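Brain-specific angiogenesis inhibitor 1-associated protein 2-like protein 2 (Mus musculus, PDB 3OK8) binds phosphoinositides through its I-BAR domain and induces planar or gently curved membrane structures. Local coordinates at the interface of chains A and B. Sequence-based numbering; all coordinates share one arbitrary frame. Chains: chain A/B, Brain-specific angiogenesis inhibitor 1-associated protein 2-like protein 2.

Contact 1: the interface of chains A and B. Residues chain A 87, 207-208, 211, 215; chain B 197, 200, 204.
A:Leu211 meets B:Phe200 and B:Leu204 through one methyl, its CD1. This branch comes up to the rim of the phenyl ring in the ring plane, with CD1 of A:Leu211 3.5 Å from CD2 of B:Phe200, and the two side chains cross at about a right angle. B:Phe200 projects with CG anti to its own backbone N (chi1 -179°), which carries the ring out toward chain A. CG of B:Leu204, from the same chain, lies over one ring face and so backs the aromatic group from that side. One atom further along the same rim, CE2 of B:Phe200 passes CD2 of A:Leu87 at 4.2 Å, the two side chains running past each other in opposite directions.

Aliphatic contacts continue around B:Leu204. Its CD1 lies 3.8 Å from CD1 of A:Leu211 and also touches the backbone of A:Arg208 and CB of A:Ala207. The stem of A:Arg208 runs antiparallel alongside B:Leu204, CG of the arginine 4.0 Å from CB of the leucine. A bend at chi3 (86°) then takes the guanidinium away from the leucine, leaving the methylenes as the packing surface. At the margin, CG1 of A:Val215 brushes CB of B:Ser197 at 4.1 Å.

The patch lies where the C-terminal part of helix 153-217 of chain A packs on helix 154-221 of chain B, with A:Leu87 added from helix 71-147, within the I-BAR (IMD) domain, an antiparallel dimer of three-helix bundles.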
ATOM      1  N   LEU A  87      -3.275   9.290  -6.215  1.00 40.57           N
ATOM      2  CA  LEU A  87      -3.255   8.566  -4.942  1.00 46.33           C
ATOM      3  C   LEU A  87      -1.836   8.217  -4.556  1.00 46.56           C
ATOM      4  O   LEU A  87      -1.512   8.108  -3.381  1.00 53.20           O
ATOM      5  CB  LEU A  87      -4.073   7.271  -5.033  1.00 44.58           C
ATOM      6  CG  LEU A  87      -5.592   7.323  -4.805  1.00 47.99           C
ATOM      7  CD1 LEU A  87      -6.261   8.297  -5.762  1.00 49.53           C
ATOM      8  CD2 LEU A  87      -6.212   5.939  -4.946  1.00 44.06           C
ATOM      9  N   ALA A 207      -7.851  10.217  -0.376  1.00 29.04           N
ATOM     10  CA  ALA A 207      -8.119   9.114  -1.288  1.00 38.82           C
ATOM     11  C   ALA A 207      -9.580   8.689  -1.250  1.00 33.62           C
ATOM     12  O   ALA A 207     -10.191   8.477  -2.291  1.00 31.23           O
ATOM     13  CB  ALA A 207      -7.220   7.942  -0.972  1.00 35.61           C
ATOM     14  N   ARG A 208     -10.141   8.551  -0.054  1.00 28.29           N
ATOM     15  CA  ARG A 208     -11.552   8.230   0.067  1.00 38.49           C
ATOM     16  C   ARG A 208     -12.377   9.344  -0.562  1.00 48.81           C
ATOM     17  O   ARG A 208     -13.408   9.091  -1.180  1.00 52.47           O
ATOM     18  CB  ARG A 208     -11.967   8.042   1.521  1.00 38.21           C
ATOM     19  CG  ARG A 208     -13.263   7.278   1.649  1.00 44.04           C
ATOM     20  CD  ARG A 208     -13.608   7.002   3.080  1.00 47.29           C
ATOM     21  NE  ARG A 208     -14.330   8.113   3.683  1.00 64.26           N
ATOM     22  CZ  ARG A 208     -15.609   8.060   4.044  1.00 68.96           C
ATOM     23  NH1 ARG A 208     -16.184   9.125   4.590  1.00 69.61           N
ATOM     24  NH2 ARG A 208     -16.303   6.938   3.873  1.00 61.76           N
ATOM     25  N   LEU A 211     -12.449   8.901  -4.467  1.00 41.74           N
ATOM     26  CA  LEU A 211     -13.036   7.653  -4.920  1.00 45.19           C
ATOM     27  C   LEU A 211     -14.548   7.636  -4.758  1.00 47.96           C
ATOM     28  O   LEU A 211     -15.230   6.865  -5.425  1.00 56.38           O
ATOM     29  CB  LEU A 211     -12.402   6.446  -4.229  1.00 36.81           C
ATOM     30  CG  LEU A 211     -11.020   6.067  -4.763  1.00 40.55           C
ATOM     31  CD1 LEU A 211     -10.621   4.694  -4.272  1.00 40.41           C
ATOM     32  CD2 LEU A 211     -11.006   6.097  -6.286  1.00 51.44           C
ATOM     33  N   VAL A 215     -16.053   6.685  -8.517  1.00 40.80           N
ATOM     34  CA  VAL A 215     -16.933   5.524  -8.667  1.00 36.52           C
ATOM     35  C   VAL A 215     -18.310   5.886  -9.259  1.00 36.90           C
ATOM     36  O   VAL A 215     -18.949   5.076  -9.933  1.00 29.88           O
ATOM     37  CB  VAL A 215     -17.089   4.725  -7.345  1.00 36.75           C
ATOM     38  CG1 VAL A 215     -15.705   4.284  -6.815  1.00 31.54           C
ATOM     39  CG2 VAL A 215     -17.843   5.540  -6.287  1.00 35.06           C
TER
ATOM     40  N   SER B 197     -12.336  -0.588  -7.661  1.00 36.48           N
ATOM     41  CA  SER B 197     -12.356   0.747  -7.090  1.00 29.47           C
ATOM     42  C   SER B 197     -13.360   0.866  -5.960  1.00 37.70           C
ATOM     43  O   SER B 197     -13.091   1.531  -4.963  1.00 35.39           O
ATOM     44  CB  SER B 197     -12.695   1.783  -8.162  1.00 33.87           C
ATOM     45  OG  SER B 197     -11.588   2.027  -9.014  1.00 44.36           O
ATOM     46  N   PHE B 200     -12.128  -1.183  -2.942  1.00 44.32           N
ATOM     47  CA  PHE B 200     -11.073  -0.419  -2.268  1.00 39.75           C
ATOM     48  C   PHE B 200     -11.633   0.805  -1.523  1.00 41.27           C
ATOM     49  O   PHE B 200     -11.113   1.189  -0.486  1.00 45.53           O
ATOM     50  CB  PHE B 200     -10.008  -0.007  -3.290  1.00 33.68           C
ATOM     51  CG  PHE B 200      -8.859   0.772  -2.714  1.00 43.35           C
ATOM     52  CD1 PHE B 200      -7.922   0.158  -1.897  1.00 50.93           C
ATOM     53  CD2 PHE B 200      -8.688   2.110  -3.022  1.00 44.36           C
ATOM     54  CE1 PHE B 200      -6.847   0.877  -1.382  1.00 49.22           C
ATOM     55  CE2 PHE B 200      -7.612   2.832  -2.516  1.00 44.40           C
ATOM     56  CZ  PHE B 200      -6.692   2.218  -1.695  1.00 41.86           C
ATOM     57  N   LEU B 204     -11.306   1.855   2.387  1.00 29.05           N
ATOM     58  CA  LEU B 204     -10.826   3.161   2.845  1.00 39.22           C
ATOM     59  C   LEU B 204     -11.682   3.682   3.986  1.00 41.27           C
ATOM     60  O   LEU B 204     -11.171   4.341   4.892  1.00 41.93           O
ATOM     61  CB  LEU B 204     -10.785   4.187   1.711  1.00 30.46           C
ATOM     62  CG  LEU B 204      -9.694   3.959   0.662  1.00 37.87           C
ATOM     63  CD1 LEU B 204      -9.921   4.832  -0.578  1.00 46.74           C
ATOM     64  CD2 LEU B 204      -8.311   4.191   1.251  1.00 30.81           C
TER

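Contact 2: the interface of chains A and B. Residues chain A 179, 182-183, 186-187; chain B 69-70, 73.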
ATOM      1  N   GLU A 179      14.218   6.029  35.757  1.00 33.83           N
ATOM      2  CA  GLU A 179      12.882   5.623  35.323  1.00 40.69           C
ATOM      3  C   GLU A 179      12.336   6.610  34.310  1.00 46.95           C
ATOM      4  O   GLU A 179      11.752   6.225  33.290  1.00 45.63           O
ATOM      5  CB  GLU A 179      11.912   5.593  36.505  1.00 37.30           C
ATOM      6  CG  GLU A 179      11.888   4.305  37.304  1.00 51.58           C
ATOM      7  CD  GLU A 179      10.969   4.402  38.523  1.00 62.40           C
ATOM      8  OE1 GLU A 179      10.860   5.509  39.113  1.00 59.22           O
ATOM      9  OE2 GLU A 179      10.355   3.375  38.890  1.00 59.73           O
ATOM     10  N   GLU A 182      13.841   6.381  30.849  1.00 28.08           N
ATOM     11  CA  GLU A 182      13.305   5.216  30.173  1.00 36.24           C
ATOM     12  C   GLU A 182      11.963   5.569  29.567  1.00 39.36           C
ATOM     13  O   GLU A 182      11.717   5.316  28.380  1.00 36.08           O
ATOM     14  CB  GLU A 182      13.143   4.068  31.155  1.00 34.30           C
ATOM     15  CG  GLU A 182      12.499   2.832  30.580  1.00 37.69           C
ATOM     16  CD  GLU A 182      12.524   1.690  31.562  1.00 45.08           C
ATOM     17  OE1 GLU A 182      11.725   1.718  32.522  1.00 54.34           O
ATOM     18  OE2 GLU A 182      13.359   0.773  31.384  1.00 48.95           O
ATOM     19  N   LYS A 183      11.093   6.159  30.379  1.00 29.64           N
ATOM     20  CA  LYS A 183       9.764   6.543  29.902  1.00 35.07           C
ATOM     21  C   LYS A 183       9.833   7.562  28.769  1.00 41.06           C
ATOM     22  O   LYS A 183       9.041   7.512  27.827  1.00 34.84           O
ATOM     23  CB  LYS A 183       8.895   7.083  31.038  1.00 33.00           C
ATOM     24  CG  LYS A 183       7.466   7.402  30.616  1.00 26.03           C
ATOM     25  CD  LYS A 183       6.574   7.824  31.791  1.00 33.15           C
ATOM     26  CE  LYS A 183       5.101   7.662  31.450  1.00 39.67           C
ATOM     27  NZ  LYS A 183       4.178   8.074  32.548  1.00 42.11           N
ATOM     28  N   TYR A 186      10.404   5.617  25.525  1.00 23.88           N
ATOM     29  CA  TYR A 186       9.183   4.987  25.019  1.00 28.95           C
ATOM     30  C   TYR A 186       8.228   6.019  24.415  1.00 42.57           C
ATOM     31  O   TYR A 186       7.707   5.843  23.301  1.00 39.84           O
ATOM     32  CB  TYR A 186       8.471   4.190  26.097  1.00 29.83           C
ATOM     33  CG  TYR A 186       9.178   2.899  26.422  1.00 41.44           C
ATOM     34  CD1 TYR A 186       9.251   1.887  25.480  1.00 36.47           C
ATOM     35  CD2 TYR A 186       9.778   2.689  27.666  1.00 36.46           C
ATOM     36  CE1 TYR A 186       9.892   0.704  25.747  1.00 36.88           C
ATOM     37  CE2 TYR A 186      10.431   1.495  27.946  1.00 43.33           C
ATOM     38  CZ  TYR A 186      10.479   0.503  26.973  1.00 41.87           C
ATOM     39  OH  TYR A 186      11.113  -0.684  27.210  1.00 42.24           O
ATOM     40  N   ARG A 187       8.008   7.099  25.157  1.00 38.92           N
ATOM     41  CA  ARG A 187       7.125   8.174  24.719  1.00 37.13           C
ATOM     42  C   ARG A 187       7.526   8.765  23.374  1.00 32.73           C
ATOM     43  O   ARG A 187       6.667   9.144  22.590  1.00 29.19           O
ATOM     44  CB  ARG A 187       7.068   9.289  25.767  1.00 26.66           C
ATOM     45  CG  ARG A 187       6.441  10.584  25.268  1.00 37.42           C
ATOM     46  CD  ARG A 187       6.101  11.554  26.415  1.00 37.08           C
ATOM     47  NE  ARG A 187       5.040  11.021  27.265  1.00 41.18           N
ATOM     48  CZ  ARG A 187       5.160  10.774  28.567  1.00 38.24           C
ATOM     49  NH1 ARG A 187       4.125  10.263  29.232  1.00 31.00           N
ATOM     50  NH2 ARG A 187       6.301  11.039  29.200  1.00 26.53           N
TER
ATOM     51  N   THR B  69       7.056   2.471  35.050  1.00 35.81           N
ATOM     52  CA  THR B  69       6.199   3.629  34.783  1.00 32.47           C
ATOM     53  C   THR B  69       5.720   3.775  33.325  1.00 41.90           C
ATOM     54  O   THR B  69       4.901   4.646  33.030  1.00 28.07           O
ATOM     55  CB  THR B  69       6.885   4.935  35.203  1.00 28.43           C
ATOM     56  OG1 THR B  69       8.108   5.066  34.475  1.00 30.14           O
ATOM     57  CG2 THR B  69       7.178   4.950  36.741  1.00 24.35           C
ATOM     58  N   SER B  70       6.220   2.939  32.418  1.00 39.43           N
ATOM     59  CA  SER B  70       5.892   3.088  31.001  1.00 32.40           C
ATOM     60  C   SER B  70       4.854   2.106  30.477  1.00 38.63           C
ATOM     61  O   SER B  70       4.879   1.776  29.286  1.00 38.39           O
ATOM     62  CB  SER B  70       7.152   2.962  30.149  1.00 35.50           C
ATOM     63  OG  SER B  70       8.024   4.049  30.366  1.00 38.05           O
ATOM     64  N   LEU B  73       2.313   3.794  27.739  1.00 34.12           N
ATOM     65  CA  LEU B  73       2.997   3.974  26.460  1.00 33.09           C
ATOM     66  C   LEU B  73       3.244   2.641  25.764  1.00 46.84           C
ATOM     67  O   LEU B  73       3.230   2.558  24.536  1.00 40.47           O
ATOM     68  CB  LEU B  73       4.324   4.700  26.662  1.00 25.49           C
ATOM     69  CG  LEU B  73       4.180   6.124  27.199  1.00 35.96           C
ATOM     70  CD1 LEU B  73       5.513   6.643  27.713  1.00 39.82           C
ATOM     71  CD2 LEU B  73       3.616   7.030  26.118  1.00 34.21           C
TER
HETATM   72  O   HOH W   1       9.292   3.263  32.976  1.00 47.76           O
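The backbone of A:Lys183 is regularly helical, within helix 153-217, while facing it B:Thr69 (phi/psi -122°/-7°) and B:Ser70 are the last residues of the loop that leads directly into helix 71-148 of chain B.

The methylenes of A:Lys183 form an apolar ledge against this loop. CG is anti to the backbone N (chi1 -176°) and the chain is extended beyond it, so the methylenes lie across B:Thr69 and B:Leu73, each crossed at about a right angle. CG of the lysine is 3.6 Å from CD1 of B:Leu73, and CE is 3.4 Å from the backbone O of B:Thr69; the amino group NZ ends near this same carbonyl without a bond to it. Replacing A:Lys183 by an alanine is likely to leave CD1 of B:Leu73 and the B:Thr69 carbonyl without their methylene cover and open a gap beneath the loop.

B:Leu73 spans one turn of the facing helix, from A:Lys183 to A:Arg187. Its CD1 sits 3.6 Å from CB of A:Arg187 and also over the rim of one face of the guanidinium, which the bend at chi3 of the arginine folds back toward it. CD2 of the A:Tyr186 ring is 3.6 Å from CB of B:Ser70, which sits well off the ring plane.

Polar contact is relayed by a water. This water is 2.9 Å from the carboxylate oxygen OE1 of A:Glu182. The hydroxyl OG1 of B:Thr69 lies 2.6 Å from the same water, with the B:Thr69 backbone N as a longer partner. OG of B:Ser70 is 3.0 Å from the water. One water thus ties an acidic group of chain A to both hydroxyls of the loop.

By fitting this loop and the start of helix 71-148 against the partner's helix 153-217, the site likely helps set the alignment of the two bundles in the homodimer.

The C-alpha centres of contact 1 and contact 2 are about 38 Å apart. Both draw on helix 153-217 of chain A, contact 1 near its C-terminal end and contact 2 in its middle, and the second helix takes part in both, from chain A in contact 1 and chain B in contact 2. The residues of contact 1 meet mainly through carbon contacts, whereas contact 2 adds a water-mediated polar link. Because the interface is two-fold symmetric, each has a twin with the chains exchanged, and contacts so widely separated would favour a fixed alignment of the elongated dimer.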